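Local coordinates for protein beta-lactamase (Sphaerobacter thermophilus, PDB 4EWF) that probably hydrolyses the ring amide of beta-lactams to give substituted beta-amino acids, at residues I201-S215 and V227-V239. Numbering follows the deposited sequence.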
ATOM      1  N   ILE A 201      -2.005  -0.718   9.746  1.00 18.66           N
ATOM      2  CA  ILE A 201      -3.070  -1.701   9.545  1.00 18.75           C
ATOM      3  C   ILE A 201      -2.795  -2.929  10.415  1.00 28.24           C
ATOM      4  O   ILE A 201      -3.708  -3.518  11.013  1.00 27.89           O
ATOM      5  CB  ILE A 201      -3.194  -2.110   8.061  1.00 20.38           C
ATOM      6  CG1 ILE A 201      -3.858  -0.984   7.269  1.00 18.03           C
ATOM      7  CG2 ILE A 201      -3.975  -3.416   7.927  1.00 29.43           C
ATOM      8  CD1 ILE A 201      -3.768  -1.145   5.761  1.00 23.03           C
ATOM      9  N   GLY A 202      -1.527  -3.303  10.520  1.00 22.40           N
ATOM     10  CA  GLY A 202      -1.207  -4.542  11.211  1.00 29.06           C
ATOM     11  C   GLY A 202      -1.337  -4.517  12.728  1.00 29.19           C
ATOM     12  O   GLY A 202      -1.266  -5.557  13.386  1.00 28.91           O
ATOM     13  N   ARG A 203      -1.522  -3.338  13.304  1.00 26.21           N
ATOM     14  CA  ARG A 203      -1.349  -3.222  14.741  1.00 28.30           C
ATOM     15  C   ARG A 203      -2.306  -4.071  15.577  1.00 35.45           C
ATOM     16  O   ARG A 203      -1.903  -4.759  16.528  1.00 28.93           O
ATOM     17  CB  ARG A 203      -1.419  -1.769  15.185  1.00 26.85           C
ATOM     18  CG  ARG A 203      -1.135  -1.653  16.667  1.00 34.87           C
ATOM     19  CD  ARG A 203      -0.954  -0.220  17.074  1.00 33.80           C
ATOM     20  NE  ARG A 203      -1.125  -0.071  18.514  1.00 39.99           N
ATOM     21  CZ  ARG A 203      -1.001   1.085  19.154  1.00 42.63           C
ATOM     22  NH1 ARG A 203      -1.184   1.134  20.472  1.00 34.79           N
ATOM     23  NH2 ARG A 203      -0.696   2.191  18.467  1.00 36.92           N
ATOM     24  N   TYR A 204      -3.578  -4.048  15.225  1.00 29.91           N
ATOM     25  CA  TYR A 204      -4.549  -4.774  16.025  1.00 32.22           C
ATOM     26  C   TYR A 204      -5.072  -6.021  15.311  1.00 31.70           C
ATOM     27  O   TYR A 204      -6.197  -6.467  15.554  1.00 32.15           O
ATOM     28  CB  TYR A 204      -5.682  -3.830  16.436  1.00 31.29           C
ATOM     29  CG  TYR A 204      -5.217  -2.705  17.341  1.00 29.01           C
ATOM     30  CD1 TYR A 204      -4.925  -2.941  18.674  1.00 37.00           C
ATOM     31  CD2 TYR A 204      -5.067  -1.411  16.857  1.00 30.42           C
ATOM     32  CE1 TYR A 204      -4.490  -1.921  19.502  1.00 37.40           C
ATOM     33  CE2 TYR A 204      -4.640  -0.393  17.678  1.00 31.93           C
ATOM     34  CZ  TYR A 204      -4.357  -0.652  18.995  1.00 33.74           C
ATOM     35  OH  TYR A 204      -3.936   0.366  19.809  1.00 46.41           O
ATOM     36  N   VAL A 205      -4.273  -6.570  14.403  1.00 27.89           N
ATOM     37  CA  VAL A 205      -4.638  -7.848  13.817  1.00 31.92           C
ATOM     38  C   VAL A 205      -4.342  -8.913  14.863  1.00 36.83           C
ATOM     39  O   VAL A 205      -3.226  -9.001  15.360  1.00 41.87           O
ATOM     40  CB  VAL A 205      -3.857  -8.170  12.538  1.00 31.64           C
ATOM     41  CG1 VAL A 205      -4.227  -9.567  12.045  1.00 32.47           C
ATOM     42  CG2 VAL A 205      -4.142  -7.139  11.462  1.00 30.13           C
ATOM     43  N   PRO A 206      -5.358  -9.709  15.209  1.00 41.80           N
ATOM     44  CA  PRO A 206      -5.247 -10.732  16.252  1.00 54.69           C
ATOM     45  C   PRO A 206      -4.371 -11.887  15.794  1.00 63.01           C
ATOM     46  O   PRO A 206      -4.294 -12.179  14.595  1.00 56.22           O
ATOM     47  CB  PRO A 206      -6.689 -11.209  16.417  1.00 52.84           C
ATOM     48  CG  PRO A 206      -7.276 -11.052  15.049  1.00 54.82           C
ATOM     49  CD  PRO A 206      -6.627  -9.806  14.465  1.00 42.71           C
ATOM     50  N   GLU A 207      -3.697 -12.522  16.745  1.00 77.82           N
ATOM     51  CA  GLU A 207      -2.932 -13.726  16.458  1.00 84.28           C
ATOM     52  C   GLU A 207      -3.899 -14.903  16.466  1.00 73.98           C
ATOM     53  O   GLU A 207      -4.836 -14.943  17.268  1.00 65.74           O
ATOM     54  CB  GLU A 207      -1.824 -13.926  17.495  1.00 95.23           C
ATOM     55  CG  GLU A 207      -0.907 -12.716  17.679  1.00103.39           C
ATOM     56  CD  GLU A 207      -0.105 -12.372  16.428  1.00109.16           C
ATOM     57  OE1 GLU A 207       1.137 -12.508  16.463  1.00110.98           O
ATOM     58  OE2 GLU A 207      -0.710 -11.950  15.415  1.00110.68           O
ATOM     59  N   GLY A 208      -3.680 -15.850  15.560  1.00 70.67           N
ATOM     60  CA  GLY A 208      -4.552 -17.003  15.459  1.00 68.35           C
ATOM     61  C   GLY A 208      -4.410 -17.740  14.142  1.00 67.64           C
ATOM     62  O   GLY A 208      -3.798 -17.242  13.189  1.00 59.89           O
ATOM     63  N   GLU A 209      -4.986 -18.938  14.097  1.00 67.67           N
ATOM     64  CA  GLU A 209      -4.943 -19.780  12.911  1.00 65.41           C
ATOM     65  C   GLU A 209      -5.890 -19.247  11.845  1.00 58.02           C
ATOM     66  O   GLU A 209      -6.986 -18.782  12.161  1.00 53.59           O
ATOM     67  CB  GLU A 209      -5.344 -21.212  13.273  1.00 69.43           C
ATOM     68  CG  GLU A 209      -4.556 -21.799  14.427  1.00 77.90           C
ATOM     69  CD  GLU A 209      -3.141 -22.183  14.037  1.00 86.44           C
ATOM     70  OE1 GLU A 209      -2.791 -23.374  14.195  1.00 94.17           O
ATOM     71  OE2 GLU A 209      -2.378 -21.301  13.582  1.00 85.55           O
ATOM     72  N   GLY A 210      -5.471 -19.322  10.585  1.00 56.40           N
ATOM     73  CA  GLY A 210      -6.305 -18.885   9.477  1.00 54.54           C
ATOM     74  C   GLY A 210      -6.462 -17.372   9.392  1.00 52.03           C
ATOM     75  O   GLY A 210      -7.299 -16.868   8.635  1.00 44.12           O
ATOM     76  N   ILE A 211      -5.670 -16.653  10.185  1.00 42.58           N
ATOM     77  CA  ILE A 211      -5.624 -15.190  10.127  1.00 45.73           C
ATOM     78  C   ILE A 211      -4.373 -14.710   9.388  1.00 44.92           C
ATOM     79  O   ILE A 211      -3.257 -15.163   9.677  1.00 41.33           O
ATOM     80  CB  ILE A 211      -5.665 -14.572  11.538  1.00 43.04           C
ATOM     81  CG1 ILE A 211      -7.032 -14.824  12.168  1.00 42.05           C
ATOM     82  CG2 ILE A 211      -5.357 -13.073  11.489  1.00 40.11           C
ATOM     83  CD1 ILE A 211      -6.995 -14.934  13.667  1.00 48.14           C
ATOM     84  N   ARG A 212      -4.571 -13.811   8.422  1.00 34.92           N
ATOM     85  CA  ARG A 212      -3.460 -13.216   7.670  1.00 34.03           C
ATOM     86  C   ARG A 212      -3.708 -11.724   7.438  1.00 31.30           C
ATOM     87  O   ARG A 212      -4.859 -11.261   7.450  1.00 25.43           O
ATOM     88  CB  ARG A 212      -3.261 -13.915   6.312  1.00 40.18           C
ATOM     89  CG  ARG A 212      -4.066 -15.197   6.129  1.00 59.98           C
ATOM     90  CD  ARG A 212      -3.751 -15.884   4.810  1.00 66.35           C
ATOM     91  NE  ARG A 212      -2.372 -16.362   4.771  1.00 78.04           N
ATOM     92  CZ  ARG A 212      -1.957 -17.516   5.291  1.00 88.10           C
ATOM     93  NH1 ARG A 212      -0.677 -17.861   5.204  1.00 89.99           N
ATOM     94  NH2 ARG A 212      -2.816 -18.327   5.903  1.00 89.46           N
ATOM     95  N   TRP A 213      -2.633 -10.977   7.222  1.00 24.90           N
ATOM     96  CA  TRP A 213      -2.758  -9.581   6.811  1.00 22.29           C
ATOM     97  C   TRP A 213      -1.551  -9.197   5.963  1.00 30.79           C
ATOM     98  O   TRP A 213      -0.487  -9.817   6.043  1.00 27.16           O
ATOM     99  CB  TRP A 213      -2.901  -8.646   8.021  1.00 23.96           C
ATOM    100  CG  TRP A 213      -1.622  -8.437   8.783  1.00 23.02           C
ATOM    101  CD1 TRP A 213      -1.096  -9.244   9.760  1.00 25.60           C
ATOM    102  CD2 TRP A 213      -0.716  -7.336   8.636  1.00 25.18           C
ATOM    103  NE1 TRP A 213       0.092  -8.710  10.223  1.00 29.89           N
ATOM    104  CE2 TRP A 213       0.350  -7.546   9.543  1.00 31.33           C
ATOM    105  CE3 TRP A 213      -0.693  -6.203   7.809  1.00 26.14           C
ATOM    106  CZ2 TRP A 213       1.426  -6.656   9.646  1.00 27.20           C
ATOM    107  CZ3 TRP A 213       0.373  -5.319   7.912  1.00 24.62           C
ATOM    108  CH2 TRP A 213       1.420  -5.549   8.827  1.00 28.14           C
ATOM    109  N   GLY A 214      -1.735  -8.193   5.124  1.00 25.66           N
ATOM    110  CA  GLY A 214      -0.638  -7.671   4.327  1.00 24.96           C
ATOM    111  C   GLY A 214      -0.958  -6.233   4.020  1.00 24.57           C
ATOM    112  O   GLY A 214      -2.129  -5.839   4.026  1.00 22.87           O
ATOM    113  N   SER A 215       0.062  -5.439   3.736  1.00 22.79           N
ATOM    114  CA  SER A 215      -0.190  -4.053   3.393  1.00 21.37           C
ATOM    115  C   SER A 215       1.045  -3.434   2.753  1.00 25.24           C
ATOM    116  O   SER A 215       2.143  -3.997   2.819  1.00 20.66           O
ATOM    117  CB  SER A 215      -0.579  -3.256   4.641  1.00 18.54           C
ATOM    118  OG  SER A 215       0.573  -2.785   5.333  1.00 20.78           O
ATOM    119  N   VAL A 227      -2.104   0.731   3.051  1.00 17.12           N
ATOM    120  CA  VAL A 227      -3.124   0.175   2.170  1.00 21.41           C
ATOM    121  C   VAL A 227      -2.995  -1.331   2.189  1.00 22.18           C
ATOM    122  O   VAL A 227      -1.927  -1.857   1.895  1.00 20.56           O
ATOM    123  CB  VAL A 227      -2.928   0.654   0.709  1.00 16.21           C
ATOM    124  CG1 VAL A 227      -3.848  -0.146  -0.242  1.00 16.15           C
ATOM    125  CG2 VAL A 227      -3.165   2.160   0.592  1.00 18.13           C
ATOM    126  N   GLY A 228      -4.056  -2.042   2.552  1.00 16.29           N
ATOM    127  CA  GLY A 228      -3.930  -3.490   2.598  1.00 19.56           C
ATOM    128  C   GLY A 228      -5.190  -4.258   2.928  1.00 24.99           C
ATOM    129  O   GLY A 228      -6.302  -3.776   2.702  1.00 20.39           O
ATOM    130  N   PHE A 229      -5.014  -5.463   3.467  1.00 21.15           N
ATOM    131  CA  PHE A 229      -6.143  -6.319   3.745  1.00 23.50           C
ATOM    132  C   PHE A 229      -5.914  -7.096   5.029  1.00 22.86           C
ATOM    133  O   PHE A 229      -4.780  -7.330   5.445  1.00 24.57           O
ATOM    134  CB  PHE A 229      -6.341  -7.312   2.598  1.00 19.11           C
ATOM    135  CG  PHE A 229      -5.229  -8.305   2.483  1.00 25.97           C
ATOM    136  CD1 PHE A 229      -5.328  -9.550   3.091  1.00 30.60           C
ATOM    137  CD2 PHE A 229      -4.064  -7.986   1.793  1.00 23.37           C
ATOM    138  CE1 PHE A 229      -4.294 -10.474   2.995  1.00 30.15           C
ATOM    139  CE2 PHE A 229      -3.023  -8.909   1.691  1.00 24.12           C
ATOM    140  CZ  PHE A 229      -3.133 -10.143   2.302  1.00 29.01           C
ATOM    141  N   ILE A 230      -7.011  -7.501   5.646  1.00 23.88           N
ATOM    142  CA  ILE A 230      -6.955  -8.428   6.767  1.00 24.64           C
ATOM    143  C   ILE A 230      -7.942  -9.561   6.515  1.00 23.82           C
ATOM    144  O   ILE A 230      -9.125  -9.323   6.256  1.00 22.10           O
ATOM    145  CB  ILE A 230      -7.271  -7.734   8.097  1.00 25.58           C
ATOM    146  CG1 ILE A 230      -6.232  -6.649   8.384  1.00 27.41           C
ATOM    147  CG2 ILE A 230      -7.294  -8.744   9.231  1.00 22.78           C
ATOM    148  CD1 ILE A 230      -6.666  -5.689   9.443  1.00 26.96           C
ATOM    149  N   THR A 231      -7.452 -10.795   6.591  1.00 29.02           N
ATOM    150  CA  THR A 231      -8.279 -11.961   6.320  1.00 30.83           C
ATOM    151  C   THR A 231      -8.386 -12.837   7.563  1.00 32.91           C
ATOM    152  O   THR A 231      -7.374 -13.181   8.173  1.00 36.31           O
ATOM    153  CB  THR A 231      -7.695 -12.802   5.160  1.00 32.19           C
ATOM    154  OG1 THR A 231      -7.823 -12.081   3.935  1.00 31.08           O
ATOM    155  CG2 THR A 231      -8.433 -14.126   5.025  1.00 38.39           C
ATOM    156  N   THR A 232      -9.614 -13.163   7.953  1.00 33.12           N
ATOM    157  CA  THR A 232      -9.857 -14.180   8.977  1.00 33.48           C
ATOM    158  C   THR A 232     -10.781 -15.242   8.380  1.00 42.27           C
ATOM    159  O   THR A 232     -11.301 -15.062   7.275  1.00 36.42           O
ATOM    160  CB  THR A 232     -10.517 -13.590  10.242  1.00 36.70           C
ATOM    161  OG1 THR A 232     -11.937 -13.501  10.048  1.00 36.59           O
ATOM    162  CG2 THR A 232      -9.965 -12.218  10.556  1.00 34.38           C
ATOM    163  N   PRO A 233     -10.992 -16.359   9.101  1.00 44.60           N
ATOM    164  CA  PRO A 233     -11.912 -17.379   8.576  1.00 44.29           C
ATOM    165  C   PRO A 233     -13.320 -16.829   8.307  1.00 42.71           C
ATOM    166  O   PRO A 233     -14.065 -17.388   7.501  1.00 43.79           O
ATOM    167  CB  PRO A 233     -11.942 -18.438   9.688  1.00 50.67           C
ATOM    168  CG  PRO A 233     -11.375 -17.762  10.904  1.00 53.77           C
ATOM    169  CD  PRO A 233     -10.406 -16.747  10.395  1.00 41.67           C
ATOM    170  N   ALA A 234     -13.665 -15.732   8.971  1.00 40.47           N
ATOM    171  CA  ALA A 234     -14.972 -15.101   8.818  1.00 44.47           C
ATOM    172  C   ALA A 234     -15.077 -14.170   7.596  1.00 45.64           C
ATOM    173  O   ALA A 234     -16.180 -13.752   7.230  1.00 42.84           O
ATOM    174  CB  ALA A 234     -15.325 -14.338  10.082  1.00 46.33           C
ATOM    175  N   GLY A 235     -13.939 -13.836   6.979  1.00 36.60           N
ATOM    176  CA  GLY A 235     -13.936 -12.979   5.798  1.00 34.26           C
ATOM    177  C   GLY A 235     -12.775 -11.994   5.751  1.00 33.72           C
ATOM    178  O   GLY A 235     -11.904 -12.006   6.627  1.00 32.27           O
ATOM    179  N   THR A 236     -12.764 -11.135   4.733  1.00 29.13           N
ATOM    180  CA  THR A 236     -11.640 -10.219   4.520  1.00 27.66           C
ATOM    181  C   THR A 236     -12.053  -8.752   4.559  1.00 29.16           C
ATOM    182  O   THR A 236     -13.037  -8.359   3.937  1.00 28.12           O
ATOM    183  CB  THR A 236     -10.934 -10.498   3.174  1.00 29.97           C
ATOM    184  OG1 THR A 236     -10.363 -11.808   3.205  1.00 30.83           O
ATOM    185  CG2 THR A 236      -9.819  -9.480   2.926  1.00 26.22           C
ATOM    186  N   LEU A 237     -11.284  -7.954   5.292  1.00 24.31           N
ATOM    187  CA  LEU A 237     -11.485  -6.524   5.364  1.00 21.28           C
ATOM    188  C   LEU A 237     -10.495  -5.805   4.436  1.00 23.04           C
ATOM    189  O   LEU A 237      -9.286  -6.033   4.517  1.00 22.02           O
ATOM    190  CB  LEU A 237     -11.245  -6.056   6.803  1.00 18.76           C
ATOM    191  CG  LEU A 237     -11.541  -4.582   7.058  1.00 26.09           C
ATOM    192  CD1 LEU A 237     -13.052  -4.396   7.105  1.00 23.76           C
ATOM    193  CD2 LEU A 237     -10.907  -4.126   8.357  1.00 23.50           C
ATOM    194  N   VAL A 238     -10.988  -4.933   3.560  1.00 17.23           N
ATOM    195  CA  VAL A 238     -10.068  -4.114   2.758  1.00 21.72           C
ATOM    196  C   VAL A 238      -9.918  -2.739   3.394  1.00 21.89           C
ATOM    197  O   VAL A 238     -10.907  -2.100   3.723  1.00 22.60           O
ATOM    198  CB  VAL A 238     -10.550  -3.962   1.300  1.00 23.33           C
ATOM    199  CG1 VAL A 238      -9.658  -3.002   0.535  1.00 20.75           C
ATOM    200  CG2 VAL A 238     -10.603  -5.330   0.610  1.00 27.24           C
ATOM    201  N   VAL A 239      -8.677  -2.286   3.555  1.00 14.88           N
ATOM    202  CA  VAL A 239      -8.402  -1.034   4.245  1.00 17.78           C
ATOM    203  C   VAL A 239      -7.436  -0.130   3.471  1.00 18.89           C
ATOM    204  O   VAL A 239      -6.290  -0.488   3.237  1.00 25.55           O
ATOM    205  CB  VAL A 239      -7.813  -1.302   5.649  1.00 17.86           C
ATOM    206  CG1 VAL A 239      -7.439   0.026   6.343  1.00 17.45           C
ATOM    207  CG2 VAL A 239      -8.800  -2.123   6.475  1.00 20.96           C
TER
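With chi1 67°, Phe229 holds CG between its own N and carbonyl carbon, which swings the ring over the neighbouring strand onto Gly214; Ile230, CG1 anti to its carbonyl carbon (chi1 -62°), sends CD1 from the opposite face toward Val205. Both stand on strand 223-232, which forms an antiparallel hairpin with 212-220, the outermost strand on this side of the five-stranded sheet of the class A beta-lactamase fold. Two hydrogen-bonded pairs join them: Arg212 with Thr231, where the bond from Thr231 N to Arg212 O is 2.8 Å and nearly straight (173°), and Gly214 with Phe229. Glycine suits position 214 because a CB there would strike the Phe229 ring; Gly214 N instead lies over one ring face, 3.7 Å above its plane and offset toward the rim, while Leu189 and Leu192 of helix 182-192 also touch the Phe229 side chain. Gly228 likewise leaves room for the Ser215 side chain. On the Ile230 face, the loop before the hairpin folds back: Val205 CG2 meets Ile230 CD1 tip to tip at 3.5 Å, and branched Ile201 packs CG2 on Ile230 and CG1 on Val239, all three touching Thr260 of helix 249-266. Ile201 also presses its CD1 against the backbone, 3.3 Å from Gly228 N.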